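Local coordinates for protein lectin (Trichosanthes anguina, PDB 4HR6) that binds galactose-type sugars through two beta-trefoil domains, as the lectin chain of a nontoxic, three-chain homologue of type II ribosome-inactivating proteins, at residues C[137-145]-C[256-264]; C[156-164]-C[237-247]. All coordinates share one frame; numbering follows the deposited sequence.

Overall arrangement
Both contacts belong to the second of the two ricin-type beta-trefoil domains. Following the chain from the N terminus, strand 138-143 comes first, and contact 1 pairs this strand with the C-terminal strand 261-263, joining the two ends of the trefoil. Strand 158-163 follows soon after, and contact 2 brings the loop between strands 234-237 and 247-250 back onto it, a smaller closure lying wholly within the larger one. The two do not cross; their centres are about 13 Å apart, and they meet chiefly through V237, which packs on L145 and W260 and is bonded by its backbone to N257. Each contributes residues to the same galactoside site.

Contact 1: residues C[137-145]-C[256-264]; sequences PIIGSIVGL and LNQQWVLFY. With AMG (methyl alpha-D-galactopyranoside), chain E.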
loop_
_atom_site.group_PDB
_atom_site.type_symbol
_atom_site.label_atom_id
_atom_site.label_comp_id
_atom_site.label_asym_id
_atom_site.label_seq_id
_atom_site.Cartn_x
_atom_site.Cartn_y
_atom_site.Cartn_z
ATOM N N PRO C 137 12.997 -0.728 8.818
ATOM C CA PRO C 137 11.846 0.145 9.009
ATOM C C PRO C 137 11.570 0.962 7.744
ATOM O O PRO C 137 12.511 1.356 7.048
ATOM C CB PRO C 137 12.274 1.079 10.155
ATOM C CG PRO C 137 13.524 0.496 10.726
ATOM C CD PRO C 137 14.158 -0.305 9.631
ATOM N N ILE C 138 10.295 1.212 7.476
ATOM C CA ILE C 138 9.888 2.018 6.331
ATOM C C ILE C 138 9.806 3.476 6.768
ATOM O O ILE C 138 8.968 3.827 7.600
ATOM C CB ILE C 138 8.480 1.617 5.808
ATOM C CG1 ILE C 138 8.398 0.123 5.475
ATOM C CG2 ILE C 138 8.098 2.473 4.602
ATOM C CD1 ILE C 138 9.441 -0.340 4.496
ATOM N N ILE C 139 10.647 4.323 6.187
ATOM C CA ILE C 139 10.648 5.748 6.491
ATOM C C ILE C 139 9.694 6.521 5.603
ATOM O O ILE C 139 9.744 6.401 4.380
ATOM C CB ILE C 139 12.037 6.394 6.238
ATOM C CG1 ILE C 139 13.167 5.626 6.939
ATOM C CG2 ILE C 139 12.024 7.872 6.631
ATOM C CD1 ILE C 139 12.936 5.375 8.404
ATOM N N GLY C 140 8.878 7.382 6.196
ATOM C CA GLY C 140 8.140 8.352 5.405
ATOM C C GLY C 140 7.390 9.391 6.205
ATOM O O GLY C 140 7.481 9.431 7.440
ATOM N N SER C 141 6.676 10.258 5.488
ATOM C CA SER C 141 5.740 11.194 6.105
ATOM C C SER C 141 4.390 10.553 6.133
ATOM O O SER C 141 4.111 9.649 5.345
ATOM C CB SER C 141 5.645 12.492 5.304
ATOM O OG SER C 141 6.928 13.048 5.117
ATOM N N ILE C 142 3.553 11.009 7.058
ATOM C CA ILE C 142 2.196 10.538 7.148
ATOM C C ILE C 142 1.292 11.727 6.888
ATOM O O ILE C 142 1.329 12.713 7.640
ATOM C CB ILE C 142 1.897 9.933 8.517
ATOM C CG1 ILE C 142 2.855 8.786 8.790
ATOM C CG2 ILE C 142 0.460 9.461 8.573
ATOM C CD1 ILE C 142 2.782 8.245 10.208
ATOM N N VAL C 143 0.483 11.622 5.825
ATOM C CA VAL C 143 -0.288 12.739 5.304
ATOM C C VAL C 143 -1.753 12.504 5.606
ATOM O O VAL C 143 -2.265 11.434 5.370
ATOM C CB VAL C 143 -0.070 12.906 3.781
ATOM C CG1 VAL C 143 -0.788 14.143 3.252
ATOM C CG2 VAL C 143 1.416 13.000 3.467
ATOM N N GLY C 144 -2.417 13.517 6.149
ATOM C CA GLY C 144 -3.811 13.422 6.527
ATOM C C GLY C 144 -4.579 14.453 5.745
ATOM O O GLY C 144 -4.096 14.946 4.710
ATOM N N LEU C 145 -5.774 14.787 6.220
ATOM C CA LEU C 145 -6.651 15.628 5.426
ATOM C C LEU C 145 -6.053 17.012 5.203
ATOM O O LEU C 145 -5.160 17.461 5.937
ATOM C CB LEU C 145 -8.063 15.707 6.003
ATOM C CG LEU C 145 -8.385 16.798 7.003
ATOM C CD1 LEU C 145 -9.888 16.796 7.264
ATOM C CD2 LEU C 145 -7.566 16.586 8.269
ATOM N N LEU C 256 -12.903 11.524 5.672
ATOM C CA LEU C 256 -11.631 12.137 5.295
ATOM C C LEU C 256 -10.688 12.378 6.464
ATOM O O LEU C 256 -9.456 12.337 6.299
ATOM C CB LEU C 256 -11.883 13.458 4.574
ATOM C CG LEU C 256 -12.734 13.426 3.297
ATOM C CD1 LEU C 256 -13.016 14.854 2.857
ATOM C CD2 LEU C 256 -12.048 12.646 2.185
ATOM N N ASN C 257 -11.256 12.640 7.639
ATOM C CA ASN C 257 -10.447 12.856 8.836
ATOM C C ASN C 257 -9.839 11.563 9.399
ATOM O O ASN C 257 -9.024 11.628 10.328
ATOM C CB ASN C 257 -11.241 13.594 9.929
ATOM C CG ASN C 257 -12.463 12.826 10.376
ATOM O OD1 ASN C 257 -13.107 12.158 9.573
ATOM N ND2 ASN C 257 -12.780 12.903 11.662
ATOM N N GLN C 258 -10.227 10.412 8.832
ATOM C CA GLN C 258 -9.630 9.106 9.170
ATOM C C GLN C 258 -8.822 8.465 8.013
ATOM O O GLN C 258 -8.398 7.295 8.100
ATOM C CB GLN C 258 -10.724 8.137 9.628
ATOM C CG GLN C 258 -11.202 8.389 11.038
ATOM C CD GLN C 258 -12.268 7.413 11.482
ATOM O OE1 GLN C 258 -12.610 6.478 10.764
ATOM N NE2 GLN C 258 -12.814 7.637 12.677
ATOM N N GLN C 259 -8.591 9.235 6.954
ATOM C CA GLN C 259 -7.852 8.755 5.787
ATOM C C GLN C 259 -6.476 9.367 5.808
ATOM O O GLN C 259 -6.329 10.550 6.066
ATOM C CB GLN C 259 -8.591 9.117 4.494
ATOM C CG GLN C 259 -9.799 8.226 4.190
ATOM C CD GLN C 259 -10.534 8.655 2.929
ATOM O OE1 GLN C 259 -9.928 9.188 1.997
ATOM N NE2 GLN C 259 -11.856 8.436 2.893
ATOM N N TRP C 260 -5.471 8.546 5.527
ATOM C CA TRP C 260 -4.070 8.929 5.601
ATOM C C TRP C 260 -3.304 8.316 4.437
ATOM O O TRP C 260 -3.749 7.335 3.845
ATOM C CB TRP C 260 -3.453 8.388 6.900
ATOM C CG TRP C 260 -4.170 8.808 8.145
ATOM C CD1 TRP C 260 -5.246 8.198 8.729
ATOM C CD2 TRP C 260 -3.872 9.950 8.942
ATOM N NE1 TRP C 260 -5.632 8.894 9.851
ATOM C CE2 TRP C 260 -4.788 9.967 10.012
ATOM C CE3 TRP C 260 -2.897 10.952 8.869
ATOM C CZ2 TRP C 260 -4.777 10.969 10.994
ATOM C CZ3 TRP C 260 -2.878 11.945 9.861
ATOM C CH2 TRP C 260 -3.816 11.939 10.899
ATOM N N VAL C 261 -2.139 8.867 4.131
ATOM C CA VAL C 261 -1.307 8.336 3.076
ATOM C C VAL C 261 0.097 8.304 3.599
ATOM O O VAL C 261 0.548 9.292 4.175
ATOM C CB VAL C 261 -1.344 9.227 1.806
ATOM C CG1 VAL C 261 -0.277 8.798 0.809
ATOM C CG2 VAL C 261 -2.731 9.216 1.178
ATOM N N LEU C 262 0.779 7.178 3.394
ATOM C CA LEU C 262 2.181 7.062 3.710
ATOM C C LEU C 262 2.949 7.634 2.533
ATOM O O LEU C 262 2.875 7.091 1.416
ATOM C CB LEU C 262 2.569 5.591 3.897
ATOM C CG LEU C 262 3.697 5.190 4.857
ATOM C CD1 LEU C 262 4.485 4.023 4.277
ATOM C CD2 LEU C 262 4.644 6.308 5.221
ATOM N N PHE C 263 3.697 8.712 2.761
ATOM C CA PHE C 263 4.462 9.307 1.691
ATOM C C PHE C 263 5.932 8.955 1.883
ATOM O O PHE C 263 6.694 9.647 2.553
ATOM C CB PHE C 263 4.199 10.814 1.583
ATOM C CG PHE C 263 4.551 11.398 0.242
ATOM C CD1 PHE C 263 3.584 11.545 -0.743
ATOM C CD2 PHE C 263 5.851 11.777 -0.047
ATOM C CE1 PHE C 263 3.902 12.078 -1.984
ATOM C CE2 PHE C 263 6.183 12.306 -1.296
ATOM C CZ PHE C 263 5.206 12.459 -2.265
ATOM N N TYR C 264 6.301 7.838 1.270
ATOM C CA TYR C 264 7.621 7.285 1.340
ATOM C C TYR C 264 8.404 7.759 0.117
ATOM O O TYR C 264 9.593 7.432 -0.001
ATOM C CB TYR C 264 7.558 5.745 1.410
ATOM C CG TYR C 264 6.966 5.074 0.159
ATOM C CD1 TYR C 264 5.591 4.916 0.004
ATOM C CD2 TYR C 264 7.784 4.617 -0.851
ATOM C CE1 TYR C 264 5.053 4.333 -1.143
ATOM C CE2 TYR C 264 7.257 4.029 -2.002
ATOM C CZ TYR C 264 5.893 3.888 -2.144
ATOM O OH TYR C 264 5.376 3.310 -3.284
HETATM C C1 AMG E . -17.114 13.969 14.848
HETATM C C2 AMG E . -16.237 13.326 13.772
HETATM C C3 AMG E . -15.476 12.118 14.331
HETATM C C4 AMG E . -14.707 12.524 15.582
HETATM C C5 AMG E . -15.629 13.255 16.572
HETATM C C6 AMG E . -14.881 13.801 17.786
HETATM C C7 AMG E . -19.377 13.692 15.541
HETATM O O1 AMG E . -18.128 13.054 15.286
HETATM O O2 AMG E . -17.070 12.949 12.674
HETATM O O3 AMG E . -14.559 11.580 13.366
HETATM O O4 AMG E . -13.599 13.349 15.199
HETATM O O5 AMG E . -16.284 14.354 15.938
HETATM O O6 AMG E . -15.825 14.011 18.844
HETATM O O HOH W 1 11.137 5.910 2.267
HETATM O O HOH W 2 -6.637 12.496 8.051
#
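I142 and W260 meet in the apolar part of the contact, CG2 of the isoleucine lying 3.7 Å from CE3 of the indole and approaching it at a slant. CG2 stands anti to the backbone N while CG1 swings beside it (chi1 -58°), which directs the shorter branch at the tryptophan. On the same face of the sheet L262 pairs with I142 and crosses I138 nearly at right angles, its CD1 meeting I138 CG2. V143, V261 and S141 project from the other face with F263; there V143 CG2 lies 4.0 Å from F263 CB, the two side chains side by side.

Strand 138-143 and strand 261-263 run antiparallel, and by this pairing the first and last strands of the domain close the beta-trefoil. S141-F263 and V143-V261 are hydrogen-bonded pairs, with I142-L262 the non-hydrogen-bonded pair between them. The bond from V143 N to V261 O (2.9 Å) lies in the carbonyl plane, whereas S141 N approaches F263 O from above its plane. W260 CA adds a short CA-H...O contact to V143 O, at 3.1 Å.

Water continues the pairing at both ends. One molecule donates to I139 O and Y264 O; another accepts from L145 N, donates to Q259 O and sits over the centre of one face of the W260 ring. Ahead of strand 261-263, Q259 NE2 hydrogen-bonds G254 O, and at the outermost polar edge N257 ND2 donates to V237 O, which helps set the amide, and to O3 of methyl alpha-D-galactopyranoside (2.8 Å), a sugar also held by D236, H253 and D199.

Contact 2: residues C[156-164]-C[237-247]; sequences NTNMWLEEC and VARSDVDLKKI. With AMG (methyl alpha-D-galactopyranoside), chain E.
W160 and K245 mark the closest backbone approach, their CA atoms 5.3 Å apart, where the loop 237-247 runs past strand 158-163 with its short 3-10 turn at 242-244. K245 lays its aliphatic chain across the indole of W160: CG sits over the face, 3.4 Å from the centroid of the five-membered ring, a CH-pi contact. Bends at chi2 (71°) and chi4 carry the chain on along that face, leaving NZ 4.4 Å from the centroid in an off-centre cation-pi contact. In the ring plane, W160 NE1 donates to the anti lone pair of E162 OE1 in a bent bond (2.8 Å, 132°), which helps fix the indole's rotation. Deeper in, L161 CD1 and V237 CG2 meet tip to tip in a tight 3.5 Å contact, and the M159 and I247 side chains cross at about a right angle, CE meeting CG2. One water bridges M159 O to I247 N.

The same loop presents R239 N to O4 of the bound galactoside. With E162 OE1 4.1 Å from K245 NZ, the carboxylate probably adds an electrostatic attraction, weaker than a salt bridge, to the ammonium lying off-centre over the indole.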
loop_
_atom_site.group_PDB
_atom_site.type_symbol
_atom_site.label_atom_id
_atom_site.label_comp_id
_atom_site.label_asym_id
_atom_site.label_seq_id
_atom_site.Cartn_x
_atom_site.Cartn_y
_atom_site.Cartn_z
ATOM N N ASN C 156 9.651 16.568 20.779
ATOM C CA ASN C 156 9.303 15.159 20.597
ATOM C C ASN C 156 8.451 14.574 21.710
ATOM O O ASN C 156 8.623 13.409 22.062
ATOM C CB ASN C 156 10.560 14.298 20.409
ATOM C CG ASN C 156 11.336 14.658 19.161
ATOM O OD1 ASN C 156 10.774 15.155 18.185
ATOM N ND2 ASN C 156 12.638 14.400 19.181
ATOM N N THR C 157 7.519 15.363 22.244
ATOM C CA THR C 157 6.596 14.864 23.276
ATOM C C THR C 157 5.167 14.764 22.780
ATOM O O THR C 157 4.436 13.876 23.211
ATOM C CB THR C 157 6.607 15.737 24.566
ATOM O OG1 THR C 157 6.202 17.074 24.256
ATOM C CG2 THR C 157 8.004 15.767 25.207
ATOM N N ASN C 158 4.757 15.669 21.891
ATOM C CA ASN C 158 3.398 15.659 21.336
ATOM C C ASN C 158 3.346 15.512 19.808
ATOM O O ASN C 158 4.375 15.544 19.142
ATOM C CB ASN C 158 2.667 16.927 21.750
ATOM C CG ASN C 158 1.890 16.743 23.025
ATOM O OD1 ASN C 158 2.452 16.369 24.055
ATOM N ND2 ASN C 158 0.582 16.986 22.962
ATOM N N MET C 159 2.144 15.353 19.262
ATOM C CA MET C 159 1.989 15.295 17.808
ATOM C C MET C 159 0.646 15.803 17.288
ATOM O O MET C 159 -0.393 15.592 17.904
ATOM C CB MET C 159 2.272 13.874 17.282
ATOM C CG MET C 159 1.190 12.842 17.552
ATOM S SD MET C 159 1.376 11.420 16.453
ATOM C CE MET C 159 -0.346 10.980 16.224
ATOM N N TRP C 160 0.700 16.503 16.155
ATOM C CA TRP C 160 -0.492 16.944 15.430
ATOM C C TRP C 160 -0.134 17.286 13.974
ATOM O O TRP C 160 1.009 17.124 13.537
ATOM C CB TRP C 160 -1.154 18.152 16.124
ATOM C CG TRP C 160 -0.232 19.315 16.372
ATOM C CD1 TRP C 160 0.296 20.170 15.448
ATOM C CD2 TRP C 160 0.263 19.748 17.645
ATOM N NE1 TRP C 160 1.109 21.101 16.063
ATOM C CE2 TRP C 160 1.092 20.870 17.415
ATOM C CE3 TRP C 160 0.079 19.300 18.960
ATOM C CZ2 TRP C 160 1.743 21.542 18.450
ATOM C CZ3 TRP C 160 0.725 19.968 19.985
ATOM C CH2 TRP C 160 1.548 21.078 19.725
ATOM N N LEU C 161 -1.118 17.787 13.240
ATOM C CA LEU C 161 -0.938 18.137 11.836
ATOM C C LEU C 161 -0.411 19.551 11.613
ATOM O O LEU C 161 -0.946 20.533 12.130
ATOM C CB LEU C 161 -2.251 17.926 11.086
ATOM C CG LEU C 161 -2.650 16.450 11.023
ATOM C CD1 LEU C 161 -4.089 16.295 10.556
ATOM C CD2 LEU C 161 -1.689 15.696 10.126
ATOM N N GLU C 162 0.667 19.625 10.847
ATOM C CA GLU C 162 1.245 20.872 10.406
ATOM C C GLU C 162 1.335 20.808 8.882
ATOM O O GLU C 162 1.102 19.757 8.285
ATOM C CB GLU C 162 2.629 21.039 11.028
ATOM C CG GLU C 162 2.585 21.304 12.534
ATOM C CD GLU C 162 2.032 22.688 12.880
ATOM O OE1 GLU C 162 1.319 22.816 13.902
ATOM O OE2 GLU C 162 2.295 23.647 12.124
ATOM N N GLU C 163 1.647 21.940 8.264
ATOM C CA GLU C 163 1.875 22.003 6.840
ATOM C C GLU C 163 3.136 21.212 6.535
ATOM O O GLU C 163 4.157 21.379 7.208
ATOM C CB GLU C 163 2.057 23.455 6.381
ATOM C CG GLU C 163 1.596 23.726 4.957
ATOM C CD GLU C 163 0.081 23.825 4.829
ATOM O OE1 GLU C 163 -0.484 23.184 3.916
ATOM O OE2 GLU C 163 -0.550 24.539 5.638
ATOM N N CYS C 164 3.071 20.373 5.506
ATOM C CA CYS C 164 4.218 19.577 5.096
ATOM C C CYS C 164 5.354 20.448 4.629
ATOM O O CYS C 164 5.135 21.409 3.900
ATOM C CB CYS C 164 3.840 18.627 3.957
ATOM S SG CYS C 164 2.509 17.513 4.394
ATOM N N VAL C 237 -8.576 12.763 13.099
ATOM C CA VAL C 237 -8.402 14.185 13.339
ATOM C C VAL C 237 -9.703 14.711 13.940
ATOM O O VAL C 237 -10.748 14.713 13.279
ATOM C CB VAL C 237 -8.058 14.964 12.048
ATOM C CG1 VAL C 237 -7.756 16.428 12.369
ATOM C CG2 VAL C 237 -6.864 14.335 11.335
ATOM N N ALA C 238 -9.632 15.132 15.205
ATOM C CA ALA C 238 -10.815 15.510 15.991
ATOM C C ALA C 238 -11.637 16.591 15.306
ATOM O O ALA C 238 -11.098 17.651 14.964
ATOM C CB ALA C 238 -10.385 15.985 17.374
ATOM N N ARG C 239 -12.923 16.301 15.090
ATOM C CA ARG C 239 -13.893 17.258 14.527
ATOM C C ARG C 239 -13.564 17.698 13.099
ATOM O O ARG C 239 -14.033 18.740 12.654
ATOM N N SER C 240 -12.762 16.900 12.393
ATOM C CA SER C 240 -12.140 17.306 11.128
ATOM C C SER C 240 -11.545 18.711 11.232
ATOM O O SER C 240 -11.571 19.474 10.267
ATOM C CB SER C 240 -13.147 17.235 9.972
ATOM O OG SER C 240 -13.834 15.994 9.975
ATOM N N ASP C 241 -10.996 19.042 12.401
ATOM C CA ASP C 241 -10.461 20.375 12.653
ATOM C C ASP C 241 -8.979 20.307 12.965
ATOM O O ASP C 241 -8.573 20.004 14.086
ATOM C CB ASP C 241 -11.224 21.043 13.807
ATOM C CG ASP C 241 -11.025 22.553 13.854
ATOM O OD1 ASP C 241 -9.921 23.048 13.537
ATOM O OD2 ASP C 241 -11.993 23.241 14.223
ATOM N N VAL C 242 -8.171 20.590 11.956
ATOM C CA VAL C 242 -6.722 20.662 12.121
ATOM C C VAL C 242 -6.288 21.562 13.296
ATOM O O VAL C 242 -5.323 21.248 14.006
ATOM C CB VAL C 242 -6.040 21.136 10.809
ATOM C CG1 VAL C 242 -6.795 22.298 10.164
ATOM C CG2 VAL C 242 -4.586 21.521 11.056
ATOM N N ASP C 243 -6.995 22.673 13.500
ATOM C CA ASP C 243 -6.549 23.700 14.444
ATOM C C ASP C 243 -6.675 23.256 15.900
ATOM O O ASP C 243 -5.963 23.769 16.748
ATOM C CB ASP C 243 -7.285 25.029 14.205
ATOM C CG ASP C 243 -7.010 25.606 12.823
ATOM O OD1 ASP C 243 -5.825 25.823 12.483
ATOM O OD2 ASP C 243 -7.981 25.836 12.069
ATOM N N LEU C 244 -7.549 22.292 16.185
ATOM C CA LEU C 244 -7.660 21.723 17.536
ATOM C C LEU C 244 -6.380 21.073 18.061
ATOM O O LEU C 244 -6.263 20.829 19.265
ATOM C CB LEU C 244 -8.807 20.698 17.615
ATOM C CG LEU C 244 -10.223 21.280 17.658
ATOM C CD1 LEU C 244 -11.278 20.188 17.589
ATOM C CD2 LEU C 244 -10.421 22.144 18.902
ATOM N N LYS C 245 -5.439 20.764 17.167
ATOM C CA LYS C 245 -4.180 20.115 17.537
ATOM C C LYS C 245 -4.349 18.753 18.244
ATOM O O LYS C 245 -3.446 18.323 18.964
ATOM C CB LYS C 245 -3.330 21.062 18.397
ATOM C CG LYS C 245 -2.285 21.835 17.619
ATOM C CD LYS C 245 -2.894 22.892 16.725
ATOM C CE LYS C 245 -1.811 23.700 16.022
ATOM N NZ LYS C 245 -0.905 24.391 16.987
ATOM N N LYS C 246 -5.486 18.079 18.027
ATOM C CA LYS C 246 -5.776 16.791 18.681
ATOM C C LYS C 246 -6.028 15.624 17.700
ATOM O O LYS C 246 -7.012 15.614 16.943
ATOM C CB LYS C 246 -6.971 16.916 19.650
ATOM C CG LYS C 246 -6.600 17.092 21.126
ATOM C CD LYS C 246 -6.329 18.549 21.480
ATOM C CE LYS C 246 -6.097 18.767 22.974
ATOM N NZ LYS C 246 -4.653 18.835 23.342
ATOM N N ILE C 247 -5.134 14.636 17.748
ATOM C CA ILE C 247 -5.338 13.349 17.089
ATOM C C ILE C 247 -5.863 12.363 18.128
ATOM O O ILE C 247 -5.238 12.163 19.170
ATOM C CB ILE C 247 -4.027 12.795 16.492
ATOM C CG1 ILE C 247 -3.343 13.846 15.618
ATOM C CG2 ILE C 247 -4.296 11.503 15.712
ATOM C CD1 ILE C 247 -4.247 14.426 14.546
HETATM C C1 AMG E . -17.114 13.969 14.848
HETATM C C2 AMG E . -16.237 13.326 13.772
HETATM C C3 AMG E . -15.476 12.118 14.331
HETATM C C4 AMG E . -14.707 12.524 15.582
HETATM C C5 AMG E . -15.629 13.255 16.572
HETATM C C6 AMG E . -14.881 13.801 17.786
HETATM C C7 AMG E . -19.377 13.692 15.541
HETATM O O1 AMG E . -18.128 13.054 15.286
HETATM O O2 AMG E . -17.070 12.949 12.674
HETATM O O3 AMG E . -14.559 11.580 13.366
HETATM O O4 AMG E . -13.599 13.349 15.199
HETATM O O5 AMG E . -16.284 14.354 15.938
HETATM O O6 AMG E . -15.825 14.011 18.844
HETATM O O HOH W 3 -2.568 14.749 19.002
HETATM O O HOH W 4 -4.176 18.763 14.291
#